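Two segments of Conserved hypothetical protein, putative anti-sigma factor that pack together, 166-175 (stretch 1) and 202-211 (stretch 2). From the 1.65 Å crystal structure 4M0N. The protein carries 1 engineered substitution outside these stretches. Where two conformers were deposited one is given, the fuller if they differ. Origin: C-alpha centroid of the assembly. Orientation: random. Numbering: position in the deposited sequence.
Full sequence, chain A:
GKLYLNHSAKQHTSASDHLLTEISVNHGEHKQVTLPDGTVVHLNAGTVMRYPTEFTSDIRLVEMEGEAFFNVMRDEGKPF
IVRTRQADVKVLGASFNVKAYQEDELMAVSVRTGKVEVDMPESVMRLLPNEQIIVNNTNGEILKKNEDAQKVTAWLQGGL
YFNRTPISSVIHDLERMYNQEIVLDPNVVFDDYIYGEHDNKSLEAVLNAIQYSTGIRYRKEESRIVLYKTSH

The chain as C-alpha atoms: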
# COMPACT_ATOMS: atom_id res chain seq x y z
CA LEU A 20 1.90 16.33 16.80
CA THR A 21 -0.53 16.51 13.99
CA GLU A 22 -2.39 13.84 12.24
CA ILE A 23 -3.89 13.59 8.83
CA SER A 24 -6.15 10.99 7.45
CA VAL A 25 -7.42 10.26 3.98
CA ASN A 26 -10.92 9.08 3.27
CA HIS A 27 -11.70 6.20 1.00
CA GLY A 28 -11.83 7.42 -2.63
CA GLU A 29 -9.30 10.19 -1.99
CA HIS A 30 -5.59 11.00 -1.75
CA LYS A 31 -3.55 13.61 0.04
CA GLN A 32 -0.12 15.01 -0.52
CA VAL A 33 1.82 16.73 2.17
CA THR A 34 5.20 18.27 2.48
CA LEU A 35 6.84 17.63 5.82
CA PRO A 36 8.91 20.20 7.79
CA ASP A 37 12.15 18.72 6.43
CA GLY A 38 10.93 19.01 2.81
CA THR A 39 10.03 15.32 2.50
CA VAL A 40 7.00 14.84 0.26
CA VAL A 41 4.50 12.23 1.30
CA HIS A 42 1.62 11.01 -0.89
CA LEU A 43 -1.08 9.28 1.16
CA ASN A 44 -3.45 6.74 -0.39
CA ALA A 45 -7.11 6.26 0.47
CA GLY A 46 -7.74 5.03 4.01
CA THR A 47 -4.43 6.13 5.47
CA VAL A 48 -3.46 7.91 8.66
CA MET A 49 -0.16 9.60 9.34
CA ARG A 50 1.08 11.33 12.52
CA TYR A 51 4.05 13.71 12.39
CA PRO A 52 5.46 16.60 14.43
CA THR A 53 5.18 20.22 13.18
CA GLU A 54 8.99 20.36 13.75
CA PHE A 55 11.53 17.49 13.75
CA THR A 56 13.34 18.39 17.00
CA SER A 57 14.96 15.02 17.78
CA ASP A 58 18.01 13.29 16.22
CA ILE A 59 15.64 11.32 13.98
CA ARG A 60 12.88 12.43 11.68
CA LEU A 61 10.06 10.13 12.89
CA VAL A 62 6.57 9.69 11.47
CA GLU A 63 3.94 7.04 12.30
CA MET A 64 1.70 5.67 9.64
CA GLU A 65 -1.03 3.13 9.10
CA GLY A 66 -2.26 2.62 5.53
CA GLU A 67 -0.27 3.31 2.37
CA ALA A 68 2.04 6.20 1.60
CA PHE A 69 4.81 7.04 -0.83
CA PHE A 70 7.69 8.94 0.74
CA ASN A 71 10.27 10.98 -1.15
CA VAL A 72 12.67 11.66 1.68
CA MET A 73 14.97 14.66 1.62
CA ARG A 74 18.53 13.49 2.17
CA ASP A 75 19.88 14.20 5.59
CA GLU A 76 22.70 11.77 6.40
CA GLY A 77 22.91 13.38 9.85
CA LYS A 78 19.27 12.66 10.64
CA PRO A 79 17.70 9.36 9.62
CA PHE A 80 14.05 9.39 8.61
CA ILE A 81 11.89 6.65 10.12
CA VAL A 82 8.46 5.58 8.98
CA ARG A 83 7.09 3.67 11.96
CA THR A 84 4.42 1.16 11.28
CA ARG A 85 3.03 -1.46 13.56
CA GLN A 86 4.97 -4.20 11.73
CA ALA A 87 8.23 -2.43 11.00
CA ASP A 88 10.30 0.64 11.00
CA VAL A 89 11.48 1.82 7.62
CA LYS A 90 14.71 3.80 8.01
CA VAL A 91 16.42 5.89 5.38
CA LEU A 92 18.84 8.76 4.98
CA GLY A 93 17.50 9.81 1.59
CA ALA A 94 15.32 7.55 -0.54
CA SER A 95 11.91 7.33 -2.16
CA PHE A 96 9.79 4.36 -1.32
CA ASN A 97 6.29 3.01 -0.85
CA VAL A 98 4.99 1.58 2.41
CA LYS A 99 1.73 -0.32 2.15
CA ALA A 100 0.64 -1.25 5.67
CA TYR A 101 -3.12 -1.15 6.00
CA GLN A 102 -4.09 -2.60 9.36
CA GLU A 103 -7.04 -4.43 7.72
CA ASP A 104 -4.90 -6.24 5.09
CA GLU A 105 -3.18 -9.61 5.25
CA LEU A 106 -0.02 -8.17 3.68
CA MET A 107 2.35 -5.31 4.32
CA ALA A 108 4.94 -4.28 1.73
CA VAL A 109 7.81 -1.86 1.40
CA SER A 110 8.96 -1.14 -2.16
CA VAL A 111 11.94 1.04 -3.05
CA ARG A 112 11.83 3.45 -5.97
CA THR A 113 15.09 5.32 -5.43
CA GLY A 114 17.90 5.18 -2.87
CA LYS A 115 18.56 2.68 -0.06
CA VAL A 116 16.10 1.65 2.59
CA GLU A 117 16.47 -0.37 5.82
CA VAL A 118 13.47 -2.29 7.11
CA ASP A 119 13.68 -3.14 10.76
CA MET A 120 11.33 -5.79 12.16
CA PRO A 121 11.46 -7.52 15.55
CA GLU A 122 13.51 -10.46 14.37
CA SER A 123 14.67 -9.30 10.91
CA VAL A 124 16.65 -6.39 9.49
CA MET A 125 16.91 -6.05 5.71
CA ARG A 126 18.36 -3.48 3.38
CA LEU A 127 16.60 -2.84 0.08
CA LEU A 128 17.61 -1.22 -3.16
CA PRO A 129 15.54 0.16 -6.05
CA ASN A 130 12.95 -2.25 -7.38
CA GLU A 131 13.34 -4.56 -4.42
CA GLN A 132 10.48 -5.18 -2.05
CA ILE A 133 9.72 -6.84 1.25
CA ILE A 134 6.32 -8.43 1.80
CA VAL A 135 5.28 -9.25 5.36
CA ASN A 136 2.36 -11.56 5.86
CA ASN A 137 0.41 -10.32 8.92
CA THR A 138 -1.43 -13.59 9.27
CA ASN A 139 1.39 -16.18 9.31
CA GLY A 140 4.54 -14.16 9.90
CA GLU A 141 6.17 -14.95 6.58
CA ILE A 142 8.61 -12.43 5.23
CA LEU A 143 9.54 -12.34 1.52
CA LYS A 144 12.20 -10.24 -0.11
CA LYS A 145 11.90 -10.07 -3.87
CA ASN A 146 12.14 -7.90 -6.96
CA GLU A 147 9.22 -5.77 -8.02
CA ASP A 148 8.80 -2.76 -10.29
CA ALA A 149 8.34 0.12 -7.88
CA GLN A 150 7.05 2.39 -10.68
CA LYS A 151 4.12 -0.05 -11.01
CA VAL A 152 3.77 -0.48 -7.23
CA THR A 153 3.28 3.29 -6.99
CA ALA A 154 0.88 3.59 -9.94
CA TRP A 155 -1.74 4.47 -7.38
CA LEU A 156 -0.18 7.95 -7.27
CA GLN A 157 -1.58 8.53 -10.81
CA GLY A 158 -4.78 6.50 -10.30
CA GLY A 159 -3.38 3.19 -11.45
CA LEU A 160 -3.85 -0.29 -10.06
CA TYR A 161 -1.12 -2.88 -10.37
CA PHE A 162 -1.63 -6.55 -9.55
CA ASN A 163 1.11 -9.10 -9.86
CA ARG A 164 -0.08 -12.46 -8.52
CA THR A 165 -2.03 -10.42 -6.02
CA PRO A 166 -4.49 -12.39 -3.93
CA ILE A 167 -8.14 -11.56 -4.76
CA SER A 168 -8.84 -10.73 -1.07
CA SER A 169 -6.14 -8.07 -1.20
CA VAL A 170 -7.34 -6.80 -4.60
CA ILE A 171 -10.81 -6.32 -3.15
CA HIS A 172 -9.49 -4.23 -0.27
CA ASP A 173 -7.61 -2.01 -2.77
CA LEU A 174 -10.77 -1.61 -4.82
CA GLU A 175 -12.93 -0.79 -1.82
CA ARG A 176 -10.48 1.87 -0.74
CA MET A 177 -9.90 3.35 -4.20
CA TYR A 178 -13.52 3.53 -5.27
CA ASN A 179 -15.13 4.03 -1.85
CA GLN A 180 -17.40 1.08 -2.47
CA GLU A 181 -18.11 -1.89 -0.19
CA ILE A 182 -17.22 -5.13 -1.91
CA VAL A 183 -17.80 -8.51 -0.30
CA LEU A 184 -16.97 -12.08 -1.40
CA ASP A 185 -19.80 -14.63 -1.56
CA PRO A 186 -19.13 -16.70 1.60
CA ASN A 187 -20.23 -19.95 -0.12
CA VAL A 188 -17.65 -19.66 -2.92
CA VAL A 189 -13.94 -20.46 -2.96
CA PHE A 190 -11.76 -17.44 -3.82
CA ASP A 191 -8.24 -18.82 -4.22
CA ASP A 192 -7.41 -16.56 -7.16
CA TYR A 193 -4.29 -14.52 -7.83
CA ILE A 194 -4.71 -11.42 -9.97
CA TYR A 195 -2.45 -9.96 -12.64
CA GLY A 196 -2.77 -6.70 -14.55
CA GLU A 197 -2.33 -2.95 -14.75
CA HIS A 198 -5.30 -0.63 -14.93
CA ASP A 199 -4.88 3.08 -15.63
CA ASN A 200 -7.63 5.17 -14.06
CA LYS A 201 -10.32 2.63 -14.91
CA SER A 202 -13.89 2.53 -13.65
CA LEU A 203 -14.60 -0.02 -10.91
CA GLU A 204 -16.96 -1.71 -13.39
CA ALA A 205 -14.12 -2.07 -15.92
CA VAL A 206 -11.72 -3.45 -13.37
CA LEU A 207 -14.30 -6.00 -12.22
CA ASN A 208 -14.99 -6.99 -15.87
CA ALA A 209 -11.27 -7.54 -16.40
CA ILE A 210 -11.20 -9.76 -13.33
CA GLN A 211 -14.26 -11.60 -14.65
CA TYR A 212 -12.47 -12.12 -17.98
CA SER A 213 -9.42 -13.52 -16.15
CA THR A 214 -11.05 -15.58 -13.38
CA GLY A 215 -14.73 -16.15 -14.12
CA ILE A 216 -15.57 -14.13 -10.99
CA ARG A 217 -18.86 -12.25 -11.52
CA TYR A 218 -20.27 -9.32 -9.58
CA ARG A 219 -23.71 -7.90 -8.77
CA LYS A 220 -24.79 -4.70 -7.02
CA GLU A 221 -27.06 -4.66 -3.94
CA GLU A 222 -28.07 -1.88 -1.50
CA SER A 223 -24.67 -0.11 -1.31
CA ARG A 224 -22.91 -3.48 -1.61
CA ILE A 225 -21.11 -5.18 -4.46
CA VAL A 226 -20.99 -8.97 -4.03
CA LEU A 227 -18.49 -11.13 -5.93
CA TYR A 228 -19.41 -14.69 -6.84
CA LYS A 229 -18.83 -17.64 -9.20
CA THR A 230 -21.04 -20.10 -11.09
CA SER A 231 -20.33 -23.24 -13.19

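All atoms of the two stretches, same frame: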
# COMPACT_ATOMS: atom_id res chain seq x y z
N PRO A 166 -3.31 -11.64 -4.33
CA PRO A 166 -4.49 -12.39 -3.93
C PRO A 166 -5.77 -11.57 -4.09
O PRO A 166 -5.77 -10.38 -3.79
CB PRO A 166 -4.23 -12.68 -2.45
CG PRO A 166 -2.76 -12.60 -2.30
CD PRO A 166 -2.32 -11.54 -3.24
N ILE A 167 -6.84 -12.22 -4.55
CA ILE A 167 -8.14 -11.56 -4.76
C ILE A 167 -8.63 -10.84 -3.49
O ILE A 167 -9.17 -9.74 -3.60
CB ILE A 167 -9.20 -12.54 -5.36
CG1 ILE A 167 -10.51 -11.82 -5.71
CG2 ILE A 167 -9.50 -13.70 -4.42
CD1 ILE A 167 -10.37 -10.71 -6.73
N SER A 168 -8.39 -11.39 -2.31
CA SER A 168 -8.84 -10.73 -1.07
C SER A 168 -8.16 -9.38 -0.91
O SER A 168 -8.77 -8.40 -0.47
CB SER A 168 -8.57 -11.61 0.16
OG SER A 168 -7.25 -12.13 0.15
N SER A 169 -6.88 -9.31 -1.27
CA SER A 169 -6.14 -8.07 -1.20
C SER A 169 -6.60 -7.10 -2.29
O SER A 169 -6.78 -5.93 -2.03
CB SER A 169 -4.63 -8.31 -1.31
OG SER A 169 -4.18 -9.13 -0.24
N VAL A 170 -6.78 -7.60 -3.51
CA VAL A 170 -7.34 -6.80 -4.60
C VAL A 170 -8.63 -6.12 -4.15
O VAL A 170 -8.81 -4.92 -4.37
CB VAL A 170 -7.63 -7.69 -5.84
CG1 VAL A 170 -8.52 -6.98 -6.84
CG2 VAL A 170 -6.32 -8.12 -6.50
N ILE A 171 -9.52 -6.87 -3.53
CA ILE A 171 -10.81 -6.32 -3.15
C ILE A 171 -10.66 -5.20 -2.13
O ILE A 171 -11.38 -4.21 -2.18
CB ILE A 171 -11.77 -7.42 -2.63
CG1 ILE A 171 -12.21 -8.28 -3.81
CG2 ILE A 171 -12.94 -6.82 -1.88
CD1 ILE A 171 -12.90 -9.55 -3.36
N HIS A 172 -9.73 -5.33 -1.20
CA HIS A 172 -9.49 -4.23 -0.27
C HIS A 172 -8.99 -2.97 -1.00
O HIS A 172 -9.46 -1.88 -0.74
CB HIS A 172 -8.50 -4.65 0.79
CG HIS A 172 -9.10 -5.49 1.87
ND1 HIS A 172 -8.61 -5.51 3.16
CD2 HIS A 172 -10.18 -6.30 1.86
CE1 HIS A 172 -9.35 -6.32 3.89
NE2 HIS A 172 -10.31 -6.81 3.13
N ASP A 173 -8.07 -3.14 -1.96
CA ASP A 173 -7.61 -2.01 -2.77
C ASP A 173 -8.75 -1.35 -3.51
O ASP A 173 -8.84 -0.11 -3.59
CB ASP A 173 -6.58 -2.43 -3.82
CG ASP A 173 -5.25 -2.82 -3.23
OD1 ASP A 173 -4.99 -2.54 -2.05
OD2 ASP A 173 -4.45 -3.39 -3.99
N LEU A 174 -9.64 -2.17 -4.08
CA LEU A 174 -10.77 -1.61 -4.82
C LEU A 174 -11.73 -0.86 -3.91
O LEU A 174 -12.16 0.27 -4.22
CB LEU A 174 -11.52 -2.70 -5.59
CG LEU A 174 -10.73 -3.48 -6.66
CD1 LEU A 174 -11.66 -4.46 -7.35
CD2 LEU A 174 -10.04 -2.59 -7.67
N GLU A 175 -12.06 -1.46 -2.77
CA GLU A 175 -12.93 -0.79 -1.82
C GLU A 175 -12.40 0.57 -1.41
O GLU A 175 -13.13 1.57 -1.35
CB GLU A 175 -13.14 -1.62 -0.55
CG GLU A 175 -13.90 -2.90 -0.73
CD GLU A 175 -14.14 -3.57 0.61
OE1 GLU A 175 -13.15 -4.02 1.22
OE2 GLU A 175 -15.31 -3.63 1.02
N SER A 202 -12.71 2.57 -14.48
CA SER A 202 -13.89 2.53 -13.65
C SER A 202 -13.81 1.25 -12.83
O SER A 202 -13.16 0.30 -13.25
CB SER A 202 -15.17 2.54 -14.50
OG SER A 202 -15.18 1.41 -15.34
N LEU A 203 -14.46 1.22 -11.68
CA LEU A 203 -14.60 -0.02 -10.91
C LEU A 203 -15.22 -1.12 -11.77
O LEU A 203 -14.76 -2.27 -11.77
CB LEU A 203 -15.46 0.22 -9.68
CG LEU A 203 -15.71 -0.97 -8.74
CD1 LEU A 203 -14.41 -1.68 -8.42
CD2 LEU A 203 -16.43 -0.49 -7.48
N GLU A 204 -16.26 -0.76 -12.52
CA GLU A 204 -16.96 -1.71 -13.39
C GLU A 204 -15.98 -2.39 -14.34
O GLU A 204 -15.96 -3.61 -14.47
CB GLU A 204 -18.08 -0.99 -14.17
CG GLU A 204 -19.12 -1.90 -14.79
CD GLU A 204 -20.21 -1.12 -15.54
OE1 GLU A 204 -20.27 0.12 -15.39
OE2 GLU A 204 -20.99 -1.75 -16.28
N ALA A 205 -15.13 -1.58 -14.97
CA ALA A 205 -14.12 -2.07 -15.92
C ALA A 205 -13.09 -2.99 -15.28
O ALA A 205 -12.65 -3.99 -15.87
CB ALA A 205 -13.40 -0.87 -16.54
N VAL A 206 -12.67 -2.62 -14.07
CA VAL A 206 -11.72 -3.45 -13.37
C VAL A 206 -12.36 -4.78 -13.02
O VAL A 206 -11.74 -5.81 -13.22
CB VAL A 206 -11.16 -2.77 -12.11
CG1 VAL A 206 -10.25 -3.76 -11.40
CG2 VAL A 206 -10.41 -1.48 -12.47
N LEU A 207 -13.60 -4.76 -12.53
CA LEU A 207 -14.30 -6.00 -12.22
C LEU A 207 -14.55 -6.87 -13.47
O LEU A 207 -14.39 -8.08 -13.41
CB LEU A 207 -15.60 -5.73 -11.47
CG LEU A 207 -15.39 -5.08 -10.09
CD1 LEU A 207 -16.74 -4.67 -9.52
CD2 LEU A 207 -14.67 -6.03 -9.16
N ASN A 208 -14.88 -6.25 -14.61
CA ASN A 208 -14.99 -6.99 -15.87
C ASN A 208 -13.69 -7.68 -16.27
O ASN A 208 -13.67 -8.83 -16.72
CB ASN A 208 -15.46 -6.07 -17.02
CG ASN A 208 -16.83 -5.48 -16.79
OD1 ASN A 208 -17.64 -6.02 -16.04
ND2 ASN A 208 -17.12 -4.37 -17.46
N ALA A 209 -12.58 -6.98 -16.09
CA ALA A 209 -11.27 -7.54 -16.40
C ALA A 209 -10.96 -8.74 -15.52
O ALA A 209 -10.39 -9.73 -15.98
CB ALA A 209 -10.20 -6.48 -16.27
N ILE A 210 -11.33 -8.64 -14.25
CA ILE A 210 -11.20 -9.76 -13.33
C ILE A 210 -12.09 -10.90 -13.76
O ILE A 210 -11.65 -12.04 -13.74
CB ILE A 210 -11.52 -9.33 -11.89
CG1 ILE A 210 -10.39 -8.46 -11.36
CG2 ILE A 210 -11.66 -10.52 -10.96
CD1 ILE A 210 -10.76 -7.63 -10.17
N GLN A 211 -13.32 -10.58 -14.15
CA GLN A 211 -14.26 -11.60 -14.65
C GLN A 211 -13.65 -12.32 -15.84
O GLN A 211 -13.62 -13.55 -15.88
CB GLN A 211 -15.61 -10.99 -15.03
CG GLN A 211 -16.68 -12.02 -15.40
CD GLN A 211 -17.91 -11.39 -16.03
OE1 GLN A 211 -18.44 -10.39 -15.54
NE2 GLN A 211 -18.37 -11.98 -17.11

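One side chain carries most of this contact. Leu-174 takes part in four of the six residue pairs that touch, and it has the largest area covered by the opposite stretch. Its side chain sits as a knob in a hole formed by Leu-203, Val-206, Leu-207 and Ile-210. Leu-203, Val-206, Leu-207 and Ile-210 follow at steps of three, one and three, so they line one side of the helix and leave a pocket between them.

The two helices, 167-175 and 203-211, run nearly antiparallel. The angle between their N-to-C directions is 168°. Their axes come no closer than 11.8 Å, which is a wide spacing for packed helices. The backbones therefore stay apart, and aliphatic side chains from both helices fill the gap. The contact is correspondingly small, with 217 Å² buried over both sides.

The CA-to-CB bond of Leu-174 points toward the other helix. Chi1 is m and chi2 is t, which extends the two methyl groups into the hole. CD1 of Leu-174 lies 3.8 Å from CD2 of Leu-207 and 4.1 Å from CD1 of Leu-203. The same CD1 of Leu-174 is 4.3 Å from CD1 of Ile-210. CD2 of Leu-174 approaches CG1 of Val-206 at 3.9 Å. The two methyls thus both find partners in the hole. All four distances are normal for van der Waals contact between methyl groups.

The helices are also closer at this end. The CA atoms of Leu-174 and Leu-203 are 7.4 Å apart, while those of Ile-167 and Ile-210 are 9.3 Å apart. The antiparallel course explains the pairing: the later part of the first helix meets the start of the second.

Ile-210 extends the contact beyond the knob. Its CA-to-CB bond points toward the first helix. Ile-210 CD1 lies 4.1 Å from CG1 of Val-170, whose CA-to-CB bond also points across. Ile-210 CG2 is 4.4 Å from CD1 of Ile-167, a looser approach. Ile-210 therefore touches Ile-167, Val-170 and Leu-174, which follow one another at intervals of three and four along one side of their helix.

Not every contacting side chain starts out facing its partner. The CA-to-CB bonds of Ile-167, Leu-203 and Leu-207 point sideways, but the ends of these side chains come nearer to the other helix. Branched, flexible side chains can reach a neighbour in this way.

No hydrogen bond crosses between the stretches. Every cross-stretch contact is between apolar side chains, so the packing rests on shape and on the burial of hydrocarbon. The polar residues take no part in it.

Hydrogen bonds within each stretch keep the helices in form. Val-170 N donates to Pro-166 O at 3.0 Å, and Leu-174 N to Val-170 O at 2.9 Å. At the start of the second helix, Ser-202 is the N-cap. Ser-202 OG accepts from Ala-205 N at 3.0 Å, which satisfies an amide in the first turn.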